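Local coordinates for protein probable flavin reductase (Sinorhizobium meliloti, PDB 3RH7) that binds FMN and probably uses NADPH to reduce riboflavin or related flavins, at residues Val35-Ala40 / Thr77-Phe82; Arg81-Val86 / Cys118-Asp123; Leu87-Lys92 / Thr168-Gly173; Ala188-Gln193 / Ala255-Gly260; Pro207-Glu212 / Ala221-Gln226. One frame throughout, in Å; residues are numbered along the deposited sequence.

Contact 1: Val35-Ala40 / Thr77-Phe82; sequences VTASDA and TSAGRF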
# COMPACT_ATOMS: atom_id res chain seq x y z
N VAL A 35 11.02 -6.87 -11.52
CA VAL A 35 12.23 -7.67 -11.36
C VAL A 35 12.89 -7.77 -12.73
O VAL A 35 12.25 -8.15 -13.71
CB VAL A 35 11.97 -9.05 -10.76
CG1 VAL A 35 13.24 -9.65 -10.18
CG2 VAL A 35 10.88 -8.98 -9.70
N THR A 36 14.15 -7.38 -12.80
CA THR A 36 14.88 -7.43 -14.05
C THR A 36 16.19 -8.20 -13.91
O THR A 36 16.74 -8.31 -12.81
CB THR A 36 15.16 -6.01 -14.55
OG1 THR A 36 15.99 -5.34 -13.61
CG2 THR A 36 13.90 -5.22 -14.83
N ALA A 37 16.69 -8.72 -15.04
CA ALA A 37 17.94 -9.47 -15.19
C ALA A 37 18.28 -9.61 -16.67
O ALA A 37 17.54 -9.11 -17.53
CB ALA A 37 17.82 -10.84 -14.53
N SER A 38 19.42 -10.25 -16.98
CA SER A 38 19.86 -10.52 -18.35
C SER A 38 19.97 -12.04 -18.54
O SER A 38 20.59 -12.70 -17.69
CB SER A 38 21.19 -9.82 -18.64
OG SER A 38 21.06 -8.41 -18.67
N ASP A 39 19.36 -12.62 -19.61
CA ASP A 39 19.40 -14.07 -19.86
C ASP A 39 20.82 -14.56 -20.27
O ASP A 39 21.79 -13.78 -20.25
CB ASP A 39 18.34 -14.51 -20.89
CG ASP A 39 18.39 -13.87 -22.27
OD1 ASP A 39 19.50 -13.60 -22.78
OD2 ASP A 39 17.31 -13.71 -22.89
N ALA A 40 20.95 -15.87 -20.60
CA ALA A 40 22.21 -16.49 -21.02
C ALA A 40 22.82 -15.74 -22.20
O ALA A 40 24.02 -15.51 -22.23
CB ALA A 40 21.97 -17.94 -21.39
N THR A 77 15.95 -18.08 -12.68
CA THR A 77 16.59 -18.94 -11.68
C THR A 77 18.07 -19.20 -12.04
O THR A 77 18.92 -19.24 -11.15
CB THR A 77 15.80 -20.23 -11.50
OG1 THR A 77 15.50 -20.79 -12.77
CG2 THR A 77 14.52 -20.02 -10.72
N SER A 78 18.36 -19.31 -13.36
CA SER A 78 19.72 -19.53 -13.87
C SER A 78 20.60 -18.29 -13.72
O SER A 78 21.82 -18.45 -13.59
CB SER A 78 19.69 -19.97 -15.33
OG SER A 78 18.99 -21.19 -15.49
N ALA A 79 20.01 -17.06 -13.74
CA ALA A 79 20.73 -15.78 -13.60
C ALA A 79 21.37 -15.68 -12.22
O ALA A 79 20.87 -16.29 -11.27
CB ALA A 79 19.80 -14.60 -13.82
N GLY A 80 22.48 -14.96 -12.13
CA GLY A 80 23.19 -14.84 -10.87
C GLY A 80 22.89 -13.55 -10.15
O GLY A 80 22.91 -13.48 -8.92
N ARG A 81 22.63 -12.51 -10.94
CA ARG A 81 22.34 -11.16 -10.48
C ARG A 81 20.99 -10.72 -11.01
O ARG A 81 20.60 -11.09 -12.13
CB ARG A 81 23.45 -10.20 -10.93
CG ARG A 81 24.79 -10.52 -10.28
CD ARG A 81 25.90 -9.59 -10.68
NE ARG A 81 27.05 -9.71 -9.78
CZ ARG A 81 27.17 -9.05 -8.62
NH1 ARG A 81 26.21 -8.23 -8.21
NH2 ARG A 81 28.25 -9.23 -7.87
N PHE A 82 20.27 -9.95 -10.21
CA PHE A 82 18.99 -9.38 -10.61
C PHE A 82 18.80 -7.98 -9.99
O PHE A 82 19.59 -7.58 -9.15
CB PHE A 82 17.84 -10.32 -10.26
CG PHE A 82 17.55 -10.49 -8.80
CD1 PHE A 82 18.25 -11.41 -8.04
CD2 PHE A 82 16.54 -9.76 -8.19
CE1 PHE A 82 17.97 -11.57 -6.68
CE2 PHE A 82 16.27 -9.91 -6.84
CZ PHE A 82 16.97 -10.82 -6.09

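Contact 2: Arg81-Val86 / Cys118-Asp123; sequences RFAINV and CPIFSD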
# COMPACT_ATOMS: atom_id res chain seq x y z
N ARG A 81 22.63 -12.51 -10.94
CA ARG A 81 22.34 -11.16 -10.48
C ARG A 81 20.99 -10.72 -11.01
O ARG A 81 20.60 -11.09 -12.13
CB ARG A 81 23.45 -10.20 -10.93
CG ARG A 81 24.79 -10.52 -10.28
CD ARG A 81 25.90 -9.59 -10.68
NE ARG A 81 27.05 -9.71 -9.78
CZ ARG A 81 27.17 -9.05 -8.62
NH1 ARG A 81 26.21 -8.23 -8.21
NH2 ARG A 81 28.25 -9.23 -7.87
N PHE A 82 20.27 -9.95 -10.21
CA PHE A 82 18.99 -9.38 -10.61
C PHE A 82 18.80 -7.98 -9.99
O PHE A 82 19.59 -7.58 -9.15
CB PHE A 82 17.84 -10.32 -10.26
CG PHE A 82 17.55 -10.49 -8.80
CD1 PHE A 82 18.25 -11.41 -8.04
CD2 PHE A 82 16.54 -9.76 -8.19
CE1 PHE A 82 17.97 -11.57 -6.68
CE2 PHE A 82 16.27 -9.91 -6.84
CZ PHE A 82 16.97 -10.82 -6.09
N ALA A 83 17.78 -7.24 -10.42
CA ALA A 83 17.49 -5.92 -9.88
C ALA A 83 16.02 -5.76 -9.59
O ALA A 83 15.18 -6.29 -10.31
CB ALA A 83 17.96 -4.83 -10.83
N ILE A 84 15.70 -5.03 -8.53
CA ILE A 84 14.31 -4.77 -8.17
C ILE A 84 13.99 -3.29 -8.45
O ILE A 84 14.59 -2.42 -7.82
CB ILE A 84 14.06 -5.17 -6.70
CG1 ILE A 84 14.06 -6.71 -6.53
CG2 ILE A 84 12.80 -4.52 -6.13
CD1 ILE A 84 12.87 -7.46 -7.02
N ASN A 85 13.07 -3.02 -9.40
CA ASN A 85 12.69 -1.62 -9.68
C ASN A 85 11.33 -1.31 -9.04
O ASN A 85 10.30 -1.81 -9.53
CB ASN A 85 12.65 -1.35 -11.20
CG ASN A 85 13.99 -1.31 -11.87
OD1 ASN A 85 14.65 -0.27 -11.90
ND2 ASN A 85 14.39 -2.40 -12.48
N VAL A 86 11.33 -0.52 -7.92
CA VAL A 86 10.12 -0.11 -7.17
C VAL A 86 9.52 1.08 -7.98
O VAL A 86 10.07 2.18 -8.00
CB VAL A 86 10.46 0.22 -5.67
CG1 VAL A 86 9.24 0.63 -4.88
CG2 VAL A 86 11.13 -0.97 -5.00
N CYS A 118 22.53 -5.11 -14.63
CA CYS A 118 21.10 -5.34 -14.45
C CYS A 118 20.30 -4.16 -14.96
O CYS A 118 20.71 -3.00 -14.73
CB CYS A 118 20.81 -5.61 -12.98
SG CYS A 118 21.30 -7.26 -12.41
N PRO A 119 19.14 -4.41 -15.61
CA PRO A 119 18.33 -3.30 -16.13
C PRO A 119 17.70 -2.46 -15.01
O PRO A 119 16.84 -2.95 -14.30
CB PRO A 119 17.27 -3.99 -17.00
CG PRO A 119 17.78 -5.35 -17.23
CD PRO A 119 18.53 -5.70 -15.99
N ILE A 120 18.19 -1.21 -14.85
CA ILE A 120 17.72 -0.19 -13.89
C ILE A 120 16.82 0.81 -14.63
O ILE A 120 17.29 1.47 -15.55
CB ILE A 120 18.92 0.56 -13.25
CG1 ILE A 120 19.96 -0.38 -12.57
CG2 ILE A 120 18.45 1.71 -12.35
CD1 ILE A 120 19.48 -1.11 -11.46
N PHE A 121 15.55 0.94 -14.22
CA PHE A 121 14.61 1.86 -14.88
C PHE A 121 14.73 3.27 -14.35
O PHE A 121 15.07 3.49 -13.19
CB PHE A 121 13.16 1.39 -14.72
CG PHE A 121 12.76 0.03 -15.25
CD1 PHE A 121 13.61 -0.68 -16.08
CD2 PHE A 121 11.53 -0.52 -14.93
CE1 PHE A 121 13.25 -1.94 -16.55
CE2 PHE A 121 11.17 -1.77 -15.40
CZ PHE A 121 12.02 -2.48 -16.21
N SER A 122 14.43 4.23 -15.21
CA SER A 122 14.51 5.63 -14.80
C SER A 122 13.17 6.09 -14.20
O SER A 122 12.13 5.44 -14.38
CB SER A 122 14.94 6.52 -15.96
OG SER A 122 14.06 6.35 -17.05
N ASP A 123 13.23 7.18 -13.43
CA ASP A 123 12.09 7.79 -12.74
C ASP A 123 11.39 6.80 -11.76
O ASP A 123 10.21 6.97 -11.45
CB ASP A 123 11.07 8.40 -13.75
CG ASP A 123 11.70 9.13 -14.94
OD1 ASP A 123 12.55 10.03 -14.71
OD2 ASP A 123 11.35 8.79 -16.11

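Contact 3: Leu87-Lys92 / Thr168-Gly173; sequences LSETQK and TPRLAG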
# COMPACT_ATOMS: atom_id res chain seq x y z
N LEU A 87 8.46 0.79 -8.75
CA LEU A 87 7.85 1.76 -9.66
C LEU A 87 7.23 2.98 -8.97
O LEU A 87 6.75 2.86 -7.85
CB LEU A 87 6.79 1.06 -10.51
CG LEU A 87 7.21 -0.14 -11.35
CD1 LEU A 87 6.03 -0.68 -12.08
CD2 LEU A 87 8.32 0.22 -12.37
N SER A 88 7.23 4.14 -9.62
CA SER A 88 6.65 5.35 -9.03
C SER A 88 5.17 5.55 -9.49
O SER A 88 4.67 4.76 -10.30
CB SER A 88 7.50 6.55 -9.41
OG SER A 88 7.36 6.76 -10.80
N GLU A 89 4.46 6.59 -8.94
CA GLU A 89 3.05 6.92 -9.25
C GLU A 89 2.70 6.95 -10.73
O GLU A 89 1.56 6.62 -11.11
CB GLU A 89 2.71 8.32 -8.74
CG GLU A 89 2.45 8.48 -7.28
CD GLU A 89 2.18 9.94 -6.94
OE1 GLU A 89 2.92 10.82 -7.45
OE2 GLU A 89 1.24 10.20 -6.17
N THR A 90 3.63 7.45 -11.54
CA THR A 90 3.45 7.67 -12.98
C THR A 90 3.75 6.41 -13.83
O THR A 90 3.56 6.45 -15.05
CB THR A 90 4.36 8.82 -13.43
OG1 THR A 90 5.74 8.45 -13.23
CG2 THR A 90 4.06 10.12 -12.70
N GLN A 91 4.23 5.33 -13.19
CA GLN A 91 4.67 4.14 -13.92
C GLN A 91 3.65 3.02 -13.93
O GLN A 91 4.05 1.83 -13.98
CB GLN A 91 6.03 3.65 -13.40
CG GLN A 91 7.20 4.53 -13.89
CD GLN A 91 8.48 4.36 -13.10
OE1 GLN A 91 8.53 3.81 -11.96
NE2 GLN A 91 9.56 4.87 -13.68
N LYS A 92 2.33 3.39 -13.98
CA LYS A 92 1.26 2.39 -14.04
C LYS A 92 1.45 1.50 -15.29
O LYS A 92 1.36 0.28 -15.20
CB LYS A 92 -0.11 3.08 -14.02
CG LYS A 92 -1.32 2.15 -14.14
CD LYS A 92 -2.63 2.91 -14.40
CE LYS A 92 -3.44 2.25 -15.48
NZ LYS A 92 -4.46 3.18 -16.04
N THR A 168 -2.56 5.71 -5.91
CA THR A 168 -1.43 6.66 -5.89
C THR A 168 -1.76 7.84 -4.98
O THR A 168 -2.92 8.27 -4.96
CB THR A 168 -1.15 7.15 -7.32
OG1 THR A 168 -2.39 7.47 -7.94
CG2 THR A 168 -0.40 6.13 -8.17
N PRO A 169 -0.79 8.41 -4.22
CA PRO A 169 -1.11 9.57 -3.34
C PRO A 169 -1.62 10.80 -4.09
O PRO A 169 -2.33 11.64 -3.53
CB PRO A 169 0.21 9.89 -2.62
CG PRO A 169 1.17 8.85 -2.99
CD PRO A 169 0.63 8.01 -4.10
N ARG A 170 -1.20 10.91 -5.34
CA ARG A 170 -1.52 11.88 -6.39
C ARG A 170 -2.99 12.20 -6.44
O ARG A 170 -3.35 13.37 -6.36
CB ARG A 170 -1.10 11.22 -7.72
CG ARG A 170 -0.88 12.13 -8.89
CD ARG A 170 -0.21 11.36 -10.02
NE ARG A 170 -0.89 10.11 -10.34
CZ ARG A 170 -0.64 9.38 -11.42
NH1 ARG A 170 0.29 9.78 -12.30
NH2 ARG A 170 -1.30 8.26 -11.65
N LEU A 171 -3.85 11.14 -6.56
CA LEU A 171 -5.29 11.19 -6.74
C LEU A 171 -6.03 11.93 -5.64
O LEU A 171 -6.97 12.66 -5.97
CB LEU A 171 -5.87 9.80 -6.90
CG LEU A 171 -5.60 9.14 -8.26
CD1 LEU A 171 -6.15 7.76 -8.30
CD2 LEU A 171 -6.23 9.91 -9.37
N ALA A 172 -5.63 11.78 -4.37
CA ALA A 172 -6.23 12.51 -3.26
C ALA A 172 -6.21 14.01 -3.55
O ALA A 172 -7.27 14.63 -3.48
CB ALA A 172 -5.48 12.23 -1.97
N GLY A 173 -5.03 14.55 -3.93
CA GLY A 173 -4.84 15.96 -4.28
C GLY A 173 -5.70 16.38 -5.46
O GLY A 173 -6.40 17.40 -5.40

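Contact 4: Ala188-Gln193 / Ala255-Gly260; sequences AVLEQQ and ALASDG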
# COMPACT_ATOMS: atom_id res chain seq x y z
N ALA A 188 -18.20 4.65 -9.26
CA ALA A 188 -17.54 3.54 -8.62
C ALA A 188 -17.38 2.33 -9.52
O ALA A 188 -18.27 2.01 -10.30
CB ALA A 188 -18.30 3.12 -7.37
N VAL A 189 -16.23 1.64 -9.38
CA VAL A 189 -15.93 0.36 -10.03
C VAL A 189 -16.20 -0.64 -8.92
O VAL A 189 -15.30 -0.97 -8.13
CB VAL A 189 -14.50 0.28 -10.64
CG1 VAL A 189 -14.22 -1.11 -11.17
CG2 VAL A 189 -14.33 1.31 -11.75
N LEU A 190 -17.50 -0.99 -8.76
CA LEU A 190 -18.01 -1.85 -7.70
C LEU A 190 -17.94 -3.31 -8.11
O LEU A 190 -18.65 -3.73 -9.03
CB LEU A 190 -19.46 -1.43 -7.37
CG LEU A 190 -20.18 -2.13 -6.24
CD1 LEU A 190 -19.65 -1.71 -4.88
CD2 LEU A 190 -21.63 -1.83 -6.28
N GLU A 191 -17.08 -4.08 -7.43
CA GLU A 191 -16.86 -5.48 -7.75
C GLU A 191 -17.60 -6.46 -6.82
O GLU A 191 -17.62 -6.26 -5.61
CB GLU A 191 -15.36 -5.79 -7.71
CG GLU A 191 -14.59 -5.26 -8.91
CD GLU A 191 -13.11 -5.55 -8.91
OE1 GLU A 191 -12.70 -6.60 -8.35
OE2 GLU A 191 -12.35 -4.76 -9.53
N GLN A 192 -18.20 -7.53 -7.40
CA GLN A 192 -18.83 -8.57 -6.61
C GLN A 192 -17.83 -9.70 -6.53
O GLN A 192 -17.07 -9.77 -5.52
CB GLN A 192 -20.17 -9.04 -7.15
CG GLN A 192 -20.91 -9.77 -6.05
CD GLN A 192 -22.39 -9.80 -6.25
OE1 GLN A 192 -22.89 -10.22 -7.31
NE2 GLN A 192 -23.10 -9.44 -5.20
N GLN A 193 -17.74 -10.54 -7.58
CA GLN A 193 -16.67 -11.51 -7.53
C GLN A 193 -15.56 -10.87 -8.31
O GLN A 193 -14.76 -10.07 -7.74
CB GLN A 193 -17.07 -12.89 -8.01
CG GLN A 193 -17.90 -13.66 -6.97
CD GLN A 193 -17.36 -13.60 -5.55
OE1 GLN A 193 -18.01 -13.05 -4.66
NE2 GLN A 193 -16.16 -14.15 -5.32
N ALA A 255 -14.54 0.03 -5.43
CA ALA A 255 -15.40 -0.41 -4.32
C ALA A 255 -15.69 -1.92 -4.36
O ALA A 255 -15.34 -2.59 -5.32
CB ALA A 255 -16.69 0.38 -4.32
N LEU A 256 -16.28 -2.45 -3.27
CA LEU A 256 -16.64 -3.86 -3.13
C LEU A 256 -18.05 -4.04 -2.66
O LEU A 256 -18.47 -3.34 -1.73
CB LEU A 256 -15.74 -4.59 -2.13
CG LEU A 256 -14.34 -4.90 -2.55
CD1 LEU A 256 -13.62 -5.60 -1.44
CD2 LEU A 256 -14.30 -5.70 -3.83
N ALA A 257 -18.75 -5.02 -3.24
CA ALA A 257 -20.10 -5.34 -2.84
C ALA A 257 -20.16 -6.72 -2.20
O ALA A 257 -19.40 -7.63 -2.58
CB ALA A 257 -21.04 -5.28 -4.03
N SER A 258 -21.08 -6.87 -1.22
CA SER A 258 -21.31 -8.14 -0.54
C SER A 258 -21.99 -9.11 -1.52
O SER A 258 -22.35 -8.70 -2.64
CB SER A 258 -22.15 -7.90 0.71
OG SER A 258 -23.38 -7.29 0.39
N ASP A 259 -22.12 -10.38 -1.15
CA ASP A 259 -22.73 -11.35 -2.07
C ASP A 259 -24.25 -11.15 -2.15
O ASP A 259 -24.86 -10.60 -1.22
CB ASP A 259 -22.37 -12.77 -1.67
CG ASP A 259 -20.91 -13.10 -1.83
OD1 ASP A 259 -20.24 -12.48 -2.71
OD2 ASP A 259 -20.42 -14.00 -1.12
N GLY A 260 -24.80 -11.54 -3.30
CA GLY A 260 -26.23 -11.45 -3.58
C GLY A 260 -26.61 -10.71 -4.84
O GLY A 260 -25.81 -9.97 -5.42

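Contact 5: Pro207-Glu212 / Ala221-Gln226; sequences PNCTVE and AAYLEQ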
# COMPACT_ATOMS: atom_id res chain seq x y z
N PRO A 207 -22.35 2.99 -11.78
CA PRO A 207 -23.23 3.63 -10.78
C PRO A 207 -22.65 4.96 -10.36
O PRO A 207 -21.44 5.04 -10.16
CB PRO A 207 -23.21 2.62 -9.62
CG PRO A 207 -21.92 1.89 -9.79
CD PRO A 207 -21.75 1.75 -11.25
N ASN A 208 -23.47 6.02 -10.32
CA ASN A 208 -22.95 7.34 -9.93
C ASN A 208 -24.03 8.27 -9.45
O ASN A 208 -25.21 8.09 -9.79
CB ASN A 208 -22.22 8.00 -11.10
CG ASN A 208 -23.13 8.46 -12.22
OD1 ASN A 208 -23.56 9.62 -12.27
ND2 ASN A 208 -23.47 7.54 -13.12
N CYS A 209 -23.61 9.31 -8.73
CA CYS A 209 -24.45 10.39 -8.25
C CYS A 209 -23.62 11.65 -8.14
O CYS A 209 -22.49 11.59 -7.66
CB CYS A 209 -25.14 10.03 -6.94
SG CYS A 209 -24.04 9.82 -5.52
N THR A 210 -24.15 12.78 -8.66
CA THR A 210 -23.47 14.08 -8.68
C THR A 210 -23.93 14.91 -7.49
O THR A 210 -25.12 15.23 -7.35
CB THR A 210 -23.73 14.79 -10.02
OG1 THR A 210 -23.38 13.92 -11.10
CG2 THR A 210 -22.98 16.09 -10.16
N VAL A 211 -22.96 15.28 -6.64
CA VAL A 211 -23.16 16.05 -5.41
C VAL A 211 -22.11 17.16 -5.31
O VAL A 211 -21.15 17.17 -6.09
CB VAL A 211 -23.09 15.12 -4.16
CG1 VAL A 211 -24.18 14.06 -4.19
CG2 VAL A 211 -21.70 14.46 -4.02
N GLU A 212 -22.28 18.09 -4.34
CA GLU A 212 -21.30 19.15 -4.06
C GLU A 212 -21.22 19.31 -2.56
O GLU A 212 -22.06 19.97 -1.96
CB GLU A 212 -21.65 20.46 -4.76
CG GLU A 212 -20.57 21.54 -4.64
CD GLU A 212 -20.76 22.82 -5.44
OE1 GLU A 212 -21.81 22.99 -6.12
OE2 GLU A 212 -19.84 23.66 -5.39
N ALA A 221 -20.95 5.37 -0.64
CA ALA A 221 -21.29 4.12 0.07
C ALA A 221 -22.80 4.07 0.32
O ALA A 221 -23.45 3.09 -0.05
CB ALA A 221 -20.54 4.05 1.37
N ALA A 222 -23.37 5.18 0.81
CA ALA A 222 -24.81 5.31 1.05
C ALA A 222 -25.59 5.09 -0.23
O ALA A 222 -26.52 4.27 -0.21
CB ALA A 222 -25.11 6.69 1.62
N TYR A 223 -25.18 5.77 -1.35
CA TYR A 223 -25.84 5.69 -2.66
C TYR A 223 -25.84 4.24 -3.15
O TYR A 223 -26.93 3.69 -3.40
CB TYR A 223 -25.18 6.62 -3.71
CG TYR A 223 -25.68 6.42 -5.13
CD1 TYR A 223 -26.99 6.73 -5.48
CD2 TYR A 223 -24.87 5.86 -6.10
CE1 TYR A 223 -27.47 6.52 -6.78
CE2 TYR A 223 -25.34 5.61 -7.40
CZ TYR A 223 -26.64 5.95 -7.74
OH TYR A 223 -27.10 5.74 -9.03
N LEU A 224 -24.64 3.63 -3.24
CA LEU A 224 -24.49 2.26 -3.72
C LEU A 224 -25.30 1.25 -2.91
O LEU A 224 -26.00 0.44 -3.51
CB LEU A 224 -23.02 1.86 -3.77
CG LEU A 224 -22.17 2.68 -4.74
CD1 LEU A 224 -20.70 2.39 -4.55
CD2 LEU A 224 -22.60 2.52 -6.15
N GLU A 225 -25.24 1.31 -1.56
CA GLU A 225 -25.94 0.41 -0.64
C GLU A 225 -27.45 0.49 -0.89
O GLU A 225 -28.09 -0.55 -1.03
CB GLU A 225 -25.60 0.71 0.81
CG GLU A 225 -24.21 0.24 1.20
CD GLU A 225 -23.98 -0.07 2.66
OE1 GLU A 225 -24.80 0.36 3.50
OE2 GLU A 225 -22.97 -0.75 2.97
N GLN A 226 -28.00 1.71 -1.02
CA GLN A 226 -29.41 2.00 -1.32
C GLN A 226 -29.80 1.38 -2.68
O GLN A 226 -30.84 0.73 -2.78
CB GLN A 226 -29.58 3.55 -1.33
CG GLN A 226 -30.86 4.14 -1.97
CD GLN A 226 -30.82 4.26 -3.47
OE1 GLN A 226 -29.82 4.65 -4.07
NE2 GLN A 226 -31.92 3.87 -4.13

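Contact 1: Val35-Ala40 / Thr77-Phe82
Phe82 holds CG in the crowded position between its backbone N and carbonyl carbon (chi1 69°), while Val35 turns CG1 anti to its backbone N (chi1 -161°); the two side chains thus lie side by side and point the same way. They sit on strands 30-38 and 81-86, antiparallel neighbours in the FMN-binding split barrel, and the contact covers the point where the chain leaves helix 73-78 and enters the second strand. Val35 CG1 touches the Phe82 ring at CD2, 3.9 Å away, approaching obliquely. A branched valine suits this place because one methyl can meet the ring while its side chain also packs on Ala49, an FMN-binding residue. Met76 of helix 73-78 touches Val35, Ala37 and Phe82 alike, so the aromatic side chain helps join the helix to the sheet. Farther along, Ala37 points its methyl toward the entering chain and meets Ala79 CB at 4.3 Å and Phe82 CB at 4.3 Å. An alanine fits at position Ala37 because the backbones come close, with the CA atoms of Ala37 and Phe82 only 4.7 Å apart. No hydrogen bond joins the two segments; the antiparallel pairing of the strands begins one residue on, with the backbone bond of Thr36 to Ala83, and Thr36 OG1 bonds to Pro119 O. The methyl CB of Ala37 rests 3.7 Å from the carbonyl O of Arg81.

Contact 2: Arg81-Val86 / Cys118-Asp123
Strands 81-86 and 119-121 run in nearly the same direction, 9° apart, but their axes approach no closer than 7.2 Å, and no hydrogen bond joins backbone to backbone across them. The second strand belongs to a small two-stranded antiparallel sheet with 111-113, laid against a strand of the FMN-binding split barrel, and the gap is spanned by side chains. Asn85 does most of this work. Its CG lies anti to its carbonyl carbon, which sends the amide across to the other backbone: OD1 accepts Phe121 N at 2.8 Å in a nearly straight bond (169°), the donor standing above the carbonyl plane, while ND2 donates to Pro119 O at 3.1 Å, each partner lying in the other's plane. One amide therefore serves both an N-H and a C=O, as a neighbouring strand would. The same amide stacks over one face of the Phe121 ring, their planes 9° apart, with ND2 above the ring centre. An alanine in place of Asn85 would remove both bonds and the amide stack, and would probably loosen the short strand's hold on the barrel. Pro119 O has a second partner in Thr36 OG1, and the Phe121 ring meets that of Phe98, an FMN-binding residue. Toward the start of the strands small residues allow closer packing: Ala83 CB touches Cys118 CB at 3.7 Å and Ile120 CD1 at 4.1 Å. Cys118 reaches across to the backbone itself, its SG resting 3.6 Å from Phe82 C.

Contact 3: Leu87-Lys92 / Thr168-Gly173
A type I beta turn from Ser88 to Gln91 faces the first turn of helix 169-181, and Glu89 on the turn reaches across to the helix. The hydrogen bond between them runs from Arg170 N to Glu89 OE2 (2.7 Å), the oxygen being met nearly along its C-O axis, though the bond is bent at 134°. A glutamate suits this place: its chain is extended beyond CG, long enough to cross, and its negative charge would probably be favoured beside the N-terminal end of a helix. Glu89 and Arg170 slide past each other in opposite directions; their opposite charges probably attract at longer range, Glu89 OE2 staying 4.7 Å from Arg170 NE. The Arg170 chain bends at chi3 and brings its guanidinium under the backbone carbonyl of Glu89, whose O lies 3.1 Å above the guanidinium plane, offset toward its rim, without a hydrogen bond. Van der Waals contact is made by the Thr168 methyl CG2, 3.8 Å from Glu89 CG. Pro169 next to it also packs on Gly235 of the second subunit. The Gln91 side chain folds back on the turn, its OE1 accepting Ser88 N at 2.7 Å.

Contact 4: Ala188-Gln193 / Ala255-Gly260
Three backbone hydrogen bonds zip strands 184-191 and 249-257 together as the parallel pair at the middle of a four-stranded mixed sheet, consistent with a Nudix-like part of the chain. Ala255 N donates to Val189 O (3.0 Å), Ala255 O accepts Glu191 N (3.1 Å), and Ala257 N donates to Glu191 O (2.9 Å). Each bond is nearly straight, and each donor stands above the plane of its carbonyl. Where the strands end, a side chain takes over. Gln192, with CG anti to its backbone N and an extended chain, places NE2 between two carbonyls of the outgoing loop and gives one hydrogen bond to Ser258 O at 2.8 Å and another to Gly260 O at 2.8 Å. Both acceptors lie close to the amide plane, so two bonds fix the rotation of the amide. Glutamine suits the place because its NH2 group has two hydrogens to offer. Gly260 adopts a backbone shape (phi 126°) at which a CB would press against the carbonyl O of Asp259. On one face of the sheet, Leu190 CD1 lies 3.7 Å from Ala255 CB, a methyl small enough to let the leucine fold over it, and extends along the neighbouring strand as far as Ala257 CB, 3.9 Å away. Glu191 and Leu256 occupy the opposite face, where Leu256 also packs on Gly155 of the second subunit. Farther out, Phe267 touches Leu190, Gln192 and Ala257, and helix 281-292 covers Val189. Val189 O also accepts a hydrogen bond from His254 ND1.

Contact 5: Pro207-Glu212 / Ala221-Gln226
Tyr223 leaves helix 216-228 with CG anti to its backbone N (chi1 171°), which directs the ring at strand 208-211, an edge strand of the four-stranded mixed sheet within this chain. That strand runs through a short loop into helix 216-228, which packs back against the sheet, an alpha/beta arrangement. At the root of the side chain, Tyr223 CB meets Cys209 SG at 3.8 Å, and the same sulfur is 3.8 Å from CG in an oblique sulfur-aromatic contact. Over the ring stands Cys209 CB, 4.0 Å from the centroid and 9° off the normal, a CH-pi contact on that face. Cysteine suits this place: its short side chain lets the flat ring come close to the strand. Farther along, the CE2 edge faces the backbone of Pro207, with Pro207 C at 4.1 Å, and CE2 nears Asn208 N at 3.5 Å. CZ is 3.3 Å from Asn208 O, and OH, at the tip, lies 3.1 Å from the same Asn208 O. A tyrosine suits the place because its long, flat ring can span from the helix to the strand backbone. A serine in place of Tyr223 would remove the ring and would probably weaken the hold of the helix on this strand, since Cys209 and the Pro207 backbone would lose the ring they pack on. Leu224 packs on Ala188, Val232 and Ile234 of the sheet and sets CD2 3.5 Å from Pro207 CB.

Overall arrangement
From the N terminus, contact 1 closes the first loop, from strand 30-38 across to the start of strand 81-86. Contact 2 begins where it ends, sharing Arg81 and Phe82, and brings strand 119-121 against the barrel. Contact 3 opens at 87-92, inside the span of contact 2, and closes at 168-173, so the two cross; it joins the loop after strand 81-86 to helix 169-181. Contact 4 pairs the two central strands of the mixed sheet, its second segment starting 62 residues after the first ends. Contact 5 falls within that span, tying helix 216-228 to its edge strand, and touches contact 4 through Ala188 and Leu224. The centres of contacts 1 and 5 are about 49 Å apart.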